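Local atomic coordinates of murein peptide amidase A (Escherichia coli O157:H7, PDB entry 5HXD), a protein that probably hydrolyses the gamma-D-glutamyl-diaminopimelic acid amide bond of murein tripeptide, using one zinc ion per subunit, in the breakdown of cell-wall peptides. Residues E18-S23 with H74-V79; V95-N100 with P136-L141; V112-W115 with E121-V124; Q177-P182 with F225-L230. All coordinates share one frame; numbering follows the deposited sequence.

Contact 1. Residues E18-S23 with H74-V79; sequences EHYGRS and HVVLCV
Tyr20 carries the whole of the first segment's side of this contact, reaching across to Val76 and Val79 from a backbone that stays well clear: its CA is 9.8 Å from the CA of Val76. Backbone bonds from Glu18 to Trp31, and from Tyr20 and Gly21 to Leu29, tie 18-22 into a two-stranded antiparallel sheet with 28-31. At Tyr20 the ring leaves this ribbon with CG between the backbone N and the carbonyl carbon (chi1 67°), and the tyrosine and Val76 side chains cross at about a right angle. Both valine methyls are used: CG1 sits 3.6 Å from Tyr20 OH, while CG2 comes to 4.1 Å from Tyr20 CE2, approaching the ring obliquely. Val76 belongs to strand 74-76, at one end of the mixed central sheet of this M14 peptidase, so the tyrosine links the small peripheral sheet to the edge of the main one. Its ring also rests on Ala140 and Leu144 of helix 136-148. Farther along the second segment, Tyr20 OH is 4.0 Å from Val79 CA. Past the tyrosine, Ser23 OG is hydrogen-bonded to Asp82 and to the backbone N of Ala27.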
# COMPACT_ATOMS: atom_id res chain seq x y z
N GLU A 18 -4.32 -13.13 13.64
CA GLU A 18 -5.74 -13.34 13.85
C GLU A 18 -6.54 -12.45 12.90
O GLU A 18 -5.99 -11.51 12.33
CB GLU A 18 -6.13 -13.03 15.30
CG GLU A 18 -5.43 -13.86 16.37
CD GLU A 18 -5.53 -15.37 16.14
OE1 GLU A 18 -6.58 -15.86 15.65
OE2 GLU A 18 -4.54 -16.06 16.44
N HIS A 19 -7.82 -12.74 12.72
CA HIS A 19 -8.71 -11.85 11.98
C HIS A 19 -9.77 -11.20 12.89
O HIS A 19 -10.45 -11.91 13.62
CB HIS A 19 -9.43 -12.61 10.85
CG HIS A 19 -8.53 -13.19 9.81
ND1 HIS A 19 -7.54 -12.46 9.18
CD2 HIS A 19 -8.51 -14.42 9.24
CE1 HIS A 19 -6.93 -13.23 8.29
NE2 HIS A 19 -7.50 -14.41 8.30
N TYR A 20 -9.93 -9.88 12.82
CA TYR A 20 -11.07 -9.23 13.49
C TYR A 20 -12.18 -8.75 12.53
O TYR A 20 -13.00 -7.90 12.90
CB TYR A 20 -10.61 -8.03 14.33
CG TYR A 20 -10.07 -6.86 13.52
CD1 TYR A 20 -10.88 -5.79 13.18
CD2 TYR A 20 -8.74 -6.83 13.11
CE1 TYR A 20 -10.39 -4.73 12.46
CE2 TYR A 20 -8.24 -5.78 12.39
CZ TYR A 20 -9.07 -4.74 12.06
OH TYR A 20 -8.55 -3.68 11.34
N GLY A 21 -12.20 -9.27 11.30
CA GLY A 21 -13.34 -9.05 10.45
C GLY A 21 -13.12 -9.18 8.96
O GLY A 21 -12.21 -9.88 8.51
N ARG A 22 -13.97 -8.50 8.19
CA ARG A 22 -13.87 -8.42 6.74
C ARG A 22 -14.09 -6.98 6.21
O ARG A 22 -15.03 -6.28 6.61
CB ARG A 22 -14.88 -9.37 6.07
CG ARG A 22 -14.57 -10.84 6.23
CD ARG A 22 -13.30 -11.21 5.49
NE ARG A 22 -12.80 -12.55 5.80
CZ ARG A 22 -12.05 -13.27 4.96
NH1 ARG A 22 -11.75 -12.75 3.78
NH2 ARG A 22 -11.61 -14.48 5.28
N SER A 23 -13.22 -6.57 5.30
CA SER A 23 -13.41 -5.35 4.51
C SER A 23 -14.65 -5.47 3.65
O SER A 23 -15.13 -6.56 3.39
CB SER A 23 -12.19 -5.06 3.61
OG SER A 23 -11.98 -6.08 2.63
N HIS A 74 -0.35 -4.69 20.93
CA HIS A 74 -1.11 -5.24 19.80
C HIS A 74 -0.89 -4.44 18.51
O HIS A 74 -0.64 -3.24 18.54
CB HIS A 74 -2.61 -5.24 20.11
CG HIS A 74 -2.97 -5.94 21.39
ND1 HIS A 74 -2.75 -7.28 21.59
CD2 HIS A 74 -3.57 -5.48 22.51
CE1 HIS A 74 -3.17 -7.62 22.80
NE2 HIS A 74 -3.67 -6.54 23.38
N VAL A 75 -1.04 -5.11 17.36
CA VAL A 75 -0.73 -4.50 16.07
C VAL A 75 -1.77 -4.78 14.99
O VAL A 75 -2.15 -5.93 14.77
CB VAL A 75 0.66 -4.96 15.55
CG1 VAL A 75 0.90 -4.46 14.12
CG2 VAL A 75 1.77 -4.49 16.49
N VAL A 76 -2.23 -3.70 14.36
CA VAL A 76 -3.00 -3.75 13.11
C VAL A 76 -2.24 -3.04 11.98
O VAL A 76 -2.11 -1.81 11.98
CB VAL A 76 -4.39 -3.09 13.28
CG1 VAL A 76 -5.10 -2.93 11.93
CG2 VAL A 76 -5.22 -3.85 14.30
N LEU A 77 -1.73 -3.80 11.02
CA LEU A 77 -0.96 -3.20 9.92
C LEU A 77 -1.82 -2.38 8.97
O LEU A 77 -1.39 -1.33 8.50
CB LEU A 77 -0.23 -4.29 9.12
CG LEU A 77 0.90 -4.98 9.87
CD1 LEU A 77 1.45 -6.12 9.06
CD2 LEU A 77 1.97 -3.96 10.14
N CYS A 78 -3.03 -2.84 8.68
CA CYS A 78 -3.84 -2.16 7.69
C CYS A 78 -5.33 -2.13 8.06
O CYS A 78 -6.05 -3.13 7.94
CB CYS A 78 -3.63 -2.82 6.32
SG CYS A 78 -4.17 -1.84 4.93
N VAL A 79 -5.78 -0.97 8.52
CA VAL A 79 -7.18 -0.78 8.89
C VAL A 79 -8.07 -0.91 7.65
O VAL A 79 -9.17 -1.46 7.71
CB VAL A 79 -7.38 0.59 9.59
CG1 VAL A 79 -8.85 0.95 9.69
CG2 VAL A 79 -6.75 0.60 10.99

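Contact 2. Residues V95-N100 with P136-L141; sequences VDLNRN and PETQAL
Leu97 and Asn100 lie three residues apart in the loop 95-100, and both point at the start of helix 136-148, where Glu137 and Thr138 receive them. The leucine crosses Glu137 at about a right angle, setting CD1 3.7 Å from Glu137 CB. It runs past Thr138 in the opposite sense, so that its other branch, CD2, packs beside the threonine hydroxyl. That hydroxyl is the donor in the single hydrogen bond between the segments: Thr138 OG1 is 3.0 Å from Asn100 OD1 and lies in the carbonyl plane, on a lone pair. With CG anti to the backbone N (chi1 -159°), Asn100 turns its amide toward the helix; the same OD1 also accepts from the backbone N of Glu135, and ND2 gives to Thr128 O. Bonds at both ends of the amide thus fix its rotation. The loop itself is shaped by an Asx turn, Asn98 N meeting Asp96 OD1 at 3.1 Å. The same OD1 is hydrogen-bonded to NE2 of His49, a predicted zinc ligand, consistent with Asp96 being a second-shell residue of the zinc site, while OD2 forms a salt bridge with Arg89. Glu137, bent at chi2 (88°), shows Leu97 its aliphatic part and sends its carboxylate elsewhere: OE1 is bonded to Asn91 ND2, and OE2 takes the backbone N of Leu24.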
# COMPACT_ATOMS: atom_id res chain seq x y z
N VAL A 95 -15.80 6.42 1.14
CA VAL A 95 -15.87 6.95 2.50
C VAL A 95 -14.48 7.18 3.08
O VAL A 95 -13.60 6.33 2.97
CB VAL A 95 -16.66 6.00 3.42
CG1 VAL A 95 -16.66 6.52 4.85
CG2 VAL A 95 -18.09 5.83 2.92
N ASP A 96 -14.27 8.36 3.68
CA ASP A 96 -13.06 8.63 4.46
C ASP A 96 -13.25 7.97 5.84
O ASP A 96 -14.01 8.48 6.67
CB ASP A 96 -12.82 10.15 4.58
CG ASP A 96 -11.43 10.50 5.15
OD1 ASP A 96 -10.82 9.69 5.91
OD2 ASP A 96 -10.95 11.63 4.86
N LEU A 97 -12.59 6.84 6.08
CA LEU A 97 -12.80 6.08 7.32
C LEU A 97 -12.47 6.92 8.56
O LEU A 97 -12.99 6.66 9.64
CB LEU A 97 -11.95 4.79 7.32
CG LEU A 97 -12.38 3.64 6.40
CD1 LEU A 97 -11.36 2.52 6.41
CD2 LEU A 97 -13.75 3.13 6.75
N ASN A 98 -11.63 7.93 8.39
CA ASN A 98 -11.28 8.81 9.49
C ASN A 98 -12.22 9.99 9.57
O ASN A 98 -11.88 11.03 10.14
CB ASN A 98 -9.83 9.29 9.36
CG ASN A 98 -9.20 9.65 10.70
OD1 ASN A 98 -9.31 8.91 11.68
ND2 ASN A 98 -8.51 10.77 10.74
N ARG A 99 -13.40 9.84 8.98
CA ARG A 99 -14.52 10.74 9.24
C ARG A 99 -15.74 9.88 9.53
O ARG A 99 -16.84 10.40 9.72
CB ARG A 99 -14.82 11.69 8.07
CG ARG A 99 -13.67 12.59 7.65
CD ARG A 99 -13.31 13.58 8.73
NE ARG A 99 -12.21 14.43 8.32
CZ ARG A 99 -10.92 14.08 8.38
NH1 ARG A 99 -10.57 12.87 8.81
NH2 ARG A 99 -9.99 14.93 7.96
N ASN A 100 -15.52 8.57 9.58
CA ASN A 100 -16.59 7.58 9.74
C ASN A 100 -16.80 7.00 11.17
O ASN A 100 -17.67 6.14 11.37
CB ASN A 100 -16.35 6.43 8.75
CG ASN A 100 -17.61 5.62 8.46
OD1 ASN A 100 -17.63 4.40 8.62
ND2 ASN A 100 -18.68 6.31 8.03
N PRO A 136 -17.76 -1.20 7.32
CA PRO A 136 -17.37 -2.45 7.97
C PRO A 136 -15.98 -2.37 8.59
O PRO A 136 -15.81 -2.84 9.71
CB PRO A 136 -17.42 -3.49 6.84
CG PRO A 136 -17.43 -2.72 5.59
CD PRO A 136 -18.00 -1.37 5.88
N GLU A 137 -15.02 -1.78 7.87
CA GLU A 137 -13.71 -1.51 8.44
C GLU A 137 -13.79 -0.73 9.75
O GLU A 137 -13.01 -0.96 10.66
CB GLU A 137 -12.84 -0.73 7.45
CG GLU A 137 -12.45 -1.48 6.20
CD GLU A 137 -13.46 -1.34 5.09
OE1 GLU A 137 -14.48 -0.64 5.28
OE2 GLU A 137 -13.24 -1.95 4.03
N THR A 138 -14.74 0.21 9.84
CA THR A 138 -14.86 1.04 11.03
C THR A 138 -15.44 0.29 12.23
O THR A 138 -14.93 0.35 13.35
CB THR A 138 -15.75 2.25 10.77
OG1 THR A 138 -15.21 3.00 9.68
CG2 THR A 138 -15.86 3.12 12.05
N GLN A 139 -16.54 -0.42 11.97
CA GLN A 139 -17.19 -1.22 12.98
C GLN A 139 -16.25 -2.26 13.54
O GLN A 139 -16.15 -2.42 14.75
CB GLN A 139 -18.45 -1.86 12.42
CG GLN A 139 -19.59 -0.85 12.31
CD GLN A 139 -20.64 -1.21 11.27
OE1 GLN A 139 -20.77 -2.37 10.88
NE2 GLN A 139 -21.40 -0.21 10.83
N ALA A 140 -15.54 -2.95 12.65
CA ALA A 140 -14.66 -4.03 13.06
C ALA A 140 -13.58 -3.53 14.01
O ALA A 140 -13.31 -4.16 15.04
CB ALA A 140 -14.05 -4.68 11.88
N LEU A 141 -12.96 -2.41 13.68
CA LEU A 141 -11.94 -1.86 14.56
C LEU A 141 -12.54 -1.41 15.89
O LEU A 141 -11.93 -1.59 16.92
CB LEU A 141 -11.20 -0.69 13.91
CG LEU A 141 -9.99 -0.21 14.72
CD1 LEU A 141 -8.86 -1.22 14.65
CD2 LEU A 141 -9.51 1.16 14.28

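Contact 3. Residues V112-W115 with E121-V124; sequences VYRW and ERDV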
# COMPACT_ATOMS: atom_id res chain seq x y z
N VAL A 112 -13.33 16.81 2.78
CA VAL A 112 -12.35 17.13 1.74
C VAL A 112 -10.92 16.98 2.25
O VAL A 112 -10.57 17.46 3.32
CB VAL A 112 -12.53 18.58 1.19
CG1 VAL A 112 -13.77 18.67 0.29
CG2 VAL A 112 -12.59 19.62 2.33
N TYR A 113 -10.09 16.28 1.48
CA TYR A 113 -8.69 16.11 1.84
C TYR A 113 -7.81 16.85 0.83
O TYR A 113 -8.30 17.36 -0.18
CB TYR A 113 -8.33 14.61 1.94
CG TYR A 113 -8.33 13.80 0.64
CD1 TYR A 113 -7.16 13.61 -0.07
CD2 TYR A 113 -9.49 13.21 0.16
CE1 TYR A 113 -7.15 12.87 -1.23
CE2 TYR A 113 -9.48 12.46 -1.01
CZ TYR A 113 -8.31 12.30 -1.70
OH TYR A 113 -8.27 11.57 -2.88
N ARG A 114 -6.52 16.93 1.12
CA ARG A 114 -5.59 17.60 0.22
C ARG A 114 -5.05 16.60 -0.79
O ARG A 114 -4.56 15.54 -0.39
CB ARG A 114 -4.44 18.23 1.01
CG ARG A 114 -3.54 19.14 0.22
CD ARG A 114 -2.34 19.58 1.05
NE ARG A 114 -2.79 20.27 2.24
CZ ARG A 114 -3.06 21.57 2.27
NH1 ARG A 114 -2.91 22.29 1.17
NH2 ARG A 114 -3.48 22.14 3.40
N TRP A 115 -5.16 16.91 -2.09
CA TRP A 115 -4.68 16.03 -3.15
C TRP A 115 -3.29 15.49 -2.80
O TRP A 115 -3.06 14.28 -2.75
CB TRP A 115 -4.66 16.76 -4.50
CG TRP A 115 -4.19 15.93 -5.67
CD1 TRP A 115 -3.06 16.12 -6.42
CD2 TRP A 115 -4.85 14.78 -6.23
NE1 TRP A 115 -2.98 15.16 -7.40
CE2 TRP A 115 -4.07 14.33 -7.31
CE3 TRP A 115 -6.03 14.08 -5.92
CZ2 TRP A 115 -4.42 13.21 -8.08
CZ3 TRP A 115 -6.38 12.97 -6.68
CH2 TRP A 115 -5.57 12.55 -7.75
N GLU A 121 -4.87 23.76 -1.63
CA GLU A 121 -6.06 23.66 -0.80
C GLU A 121 -6.51 22.21 -0.62
O GLU A 121 -5.95 21.30 -1.21
CB GLU A 121 -7.20 24.51 -1.38
CG GLU A 121 -7.30 25.89 -0.71
CD GLU A 121 -8.73 26.32 -0.40
OE1 GLU A 121 -9.62 25.44 -0.34
OE2 GLU A 121 -8.96 27.53 -0.17
N ARG A 122 -7.52 22.03 0.22
CA ARG A 122 -8.19 20.75 0.41
C ARG A 122 -9.50 20.83 -0.35
O ARG A 122 -10.41 21.55 0.05
CB ARG A 122 -8.43 20.45 1.90
CG ARG A 122 -7.15 20.35 2.75
CD ARG A 122 -7.40 20.70 4.23
NE ARG A 122 -8.20 19.70 4.95
CZ ARG A 122 -9.32 19.97 5.62
NH1 ARG A 122 -9.79 21.21 5.68
NH2 ARG A 122 -9.97 18.99 6.24
N ASP A 123 -9.61 20.11 -1.47
CA ASP A 123 -10.81 20.22 -2.28
C ASP A 123 -11.29 18.87 -2.83
O ASP A 123 -12.38 18.79 -3.40
CB ASP A 123 -10.60 21.22 -3.44
CG ASP A 123 -9.27 21.05 -4.15
OD1 ASP A 123 -8.68 19.95 -4.06
OD2 ASP A 123 -8.83 22.02 -4.81
N VAL A 124 -10.50 17.82 -2.64
CA VAL A 124 -10.93 16.49 -3.07
C VAL A 124 -12.01 15.90 -2.16
O VAL A 124 -11.77 15.61 -0.99
CB VAL A 124 -9.76 15.52 -3.12
CG1 VAL A 124 -10.19 14.25 -3.84
CG2 VAL A 124 -8.57 16.18 -3.82
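Val124 meets Tyr113 with both backbone and side chain. Tyr113 N is 3.1 Å from Val124 O in a fairly straight bond (156° at the hydrogen), while the return bond, from Val124 N to Tyr113 O at 3.3 Å, is weak. Above this pair the isopropyl group lies over one face of the tyrosine ring in a CH-pi contact, Val124 CB standing 3.9 Å from the ring centroid and offset toward the rim. The CG1 methyl reaches CE2, CZ and OH of the tyrosine; the other methyl, CG2, sits at the edge of the Trp115 indole, 3.9 Å from CE3 and near the ring plane. One valine thus touches two aromatic side chains, over the face of one and at the edge of the other. These strands, 110-114 and 122-127, form a beta hairpin interrupted by a classic bulge, with Asp123 and Val124 both facing Tyr113. On the flank of the hairpin, Val112 CA makes a CA-H...O contact of 3.2 Å with Val124 O. Toward the turn the two arginines cross at about a right angle, their aliphatic parts touching at Arg114 CB and Arg122 CG, 3.9 Å apart. Their charged ends have separate partners: Arg114 NH1 is bonded to Ala119 O, and the Arg122 guanidinium makes a cation-pi contact with Tyr189. Farther out the second subunit closes in, where Asp123 forms a salt bridge with Arg7 of that subunit, Trp115 pairs in a cation-pi contact with Arg10 of the second subunit, and Tyr113 and Val124 pack on Gly11 of the second subunit.

Contact 4. Residues Q177-P182 with F225-L230; sequences QAFELP and FAMANL
Phe179 and Ala226 form the tight heart of a junction between two helices: the C-terminal end of 170-178, closed by a Schellman motif with Glu180 at positive phi, rests on the side of helix 224-230. The methyl of Ala226 sits squarely over the centre of the phenylalanine ring in a CH-pi contact, CB being 3.5 Å from the centroid and 8° off the ring normal, so all six ring carbons lie at similar distances from it. Alanine's single side-chain carbon leaves room for the ring to lie close to the helix. Ala178 belongs to the same tight part, with its carbonyl O beside the Ala226 methyl and its CB 4.1 Å from Ala226 CB. Met227 takes the ring at its edge. Bent at chi2 and chi3 (63° and 70°), its chain curls back so that CE stands 3.9 Å from Phe179 CZ, and its sulfur makes a Met-aromatic contact in which SD is 5.5 Å from the centroid. This side is buried: Met227 continues onto Leu59 and Ala62 of helix 53-65 and onto Phe156 of strand 153-157, in the central sheet. Away from the ring the packing thins. Leu230 points toward the other segment but barely reaches it. The exposed Phe225 stays on its own helix's side, with Asn229 ND2 above one face of its ring, offset toward the rim.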
# COMPACT_ATOMS: atom_id res chain seq x y z
N GLN A 177 10.85 12.18 20.05
CA GLN A 177 12.30 12.05 20.09
C GLN A 177 12.77 10.86 19.25
O GLN A 177 13.65 11.01 18.41
CB GLN A 177 12.77 11.92 21.54
CG GLN A 177 13.71 13.04 21.98
CD GLN A 177 13.71 13.28 23.49
OE1 GLN A 177 12.98 12.64 24.24
NE2 GLN A 177 14.55 14.22 23.94
N ALA A 178 12.15 9.70 19.47
CA ALA A 178 12.51 8.47 18.75
C ALA A 178 12.35 8.56 17.23
O ALA A 178 13.10 7.91 16.50
CB ALA A 178 11.68 7.30 19.27
N PHE A 179 11.38 9.33 16.74
CA PHE A 179 11.16 9.39 15.28
C PHE A 179 11.66 10.71 14.66
O PHE A 179 11.52 10.94 13.46
CB PHE A 179 9.67 9.22 14.93
CG PHE A 179 9.17 7.79 14.99
CD1 PHE A 179 9.28 6.96 13.88
CD2 PHE A 179 8.57 7.29 16.13
CE1 PHE A 179 8.81 5.65 13.92
CE2 PHE A 179 8.10 5.99 16.18
CZ PHE A 179 8.22 5.17 15.08
N GLU A 180 12.24 11.56 15.51
CA GLU A 180 12.69 12.91 15.16
C GLU A 180 11.63 13.76 14.47
O GLU A 180 11.88 14.45 13.48
CB GLU A 180 13.96 12.85 14.32
CG GLU A 180 15.18 13.00 15.21
CD GLU A 180 16.46 13.03 14.45
OE1 GLU A 180 16.64 13.95 13.62
OE2 GLU A 180 17.28 12.14 14.71
N LEU A 181 10.45 13.74 15.07
CA LEU A 181 9.32 14.52 14.61
C LEU A 181 8.87 15.43 15.73
O LEU A 181 8.84 15.02 16.89
CB LEU A 181 8.17 13.61 14.18
CG LEU A 181 8.44 12.81 12.92
CD1 LEU A 181 7.24 11.95 12.62
CD2 LEU A 181 8.74 13.78 11.78
N PRO A 182 8.51 16.66 15.38
CA PRO A 182 7.96 17.64 16.33
C PRO A 182 6.76 17.08 17.09
O PRO A 182 6.02 16.28 16.53
CB PRO A 182 7.54 18.80 15.42
CG PRO A 182 7.45 18.21 14.07
CD PRO A 182 8.52 17.19 14.01
N PHE A 225 14.35 1.43 13.52
CA PHE A 225 14.86 1.45 14.88
C PHE A 225 13.75 1.89 15.82
O PHE A 225 13.38 1.18 16.77
CB PHE A 225 16.08 2.39 14.98
CG PHE A 225 16.57 2.61 16.40
CD1 PHE A 225 17.42 1.70 17.00
CD2 PHE A 225 16.16 3.73 17.13
CE1 PHE A 225 17.87 1.91 18.32
CE2 PHE A 225 16.60 3.93 18.44
CZ PHE A 225 17.46 3.02 19.03
N ALA A 226 13.21 3.07 15.54
CA ALA A 226 12.15 3.63 16.35
C ALA A 226 10.92 2.72 16.38
O ALA A 226 10.40 2.43 17.46
CB ALA A 226 11.79 5.02 15.85
N MET A 227 10.45 2.25 15.22
CA MET A 227 9.26 1.41 15.17
C MET A 227 9.40 0.14 16.01
O MET A 227 8.50 -0.22 16.77
CB MET A 227 8.92 1.02 13.73
CG MET A 227 7.48 0.49 13.60
SD MET A 227 6.21 1.71 14.02
CE MET A 227 6.37 2.84 12.63
N ALA A 228 10.54 -0.53 15.86
CA ALA A 228 10.87 -1.72 16.65
C ALA A 228 10.86 -1.45 18.15
O ALA A 228 10.47 -2.31 18.94
CB ALA A 228 12.22 -2.27 16.23
N ASN A 229 11.31 -0.27 18.55
CA ASN A 229 11.38 0.05 19.98
C ASN A 229 10.00 0.40 20.53
O ASN A 229 9.72 0.17 21.71
CB ASN A 229 12.37 1.20 20.25
CG ASN A 229 13.81 0.81 19.99
OD1 ASN A 229 14.17 -0.36 20.07
ND2 ASN A 229 14.63 1.80 19.65
N LEU A 230 9.14 0.92 19.65
CA LEU A 230 7.76 1.23 19.99
C LEU A 230 6.94 -0.03 20.29
O LEU A 230 6.05 -0.01 21.15
CB LEU A 230 7.09 2.02 18.86
CG LEU A 230 5.62 2.37 19.12
CD1 LEU A 230 5.47 3.10 20.45
CD2 LEU A 230 5.05 3.20 17.97

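Overall arrangement
Contacts 1 and 2 are neighbours, with centres about 12 Å apart, and share helix 136-148: Tyr20 packs against Leu141, and Ser23 against Glu137. Contact 3 falls between the two segments of contact 2 along the chain, in the hairpin that precedes this helix, yet its centre is about 19 Å from that of contact 2. Contact 4 comes last in sequence, across the chain's centre from contacts 1 and 2 and about 23 Å from contact 1, centre to centre. The first and fourth contacts both lean on the central mixed sheet, whose edge strand is 74-76; the side chains of Leu97 in contact 2 and Tyr113 in contact 3 lie about 10 Å and about 8 Å from the bound zinc ion. Contacts 1 and 3 both reach the second subunit, so both also take part in the homodimer interface.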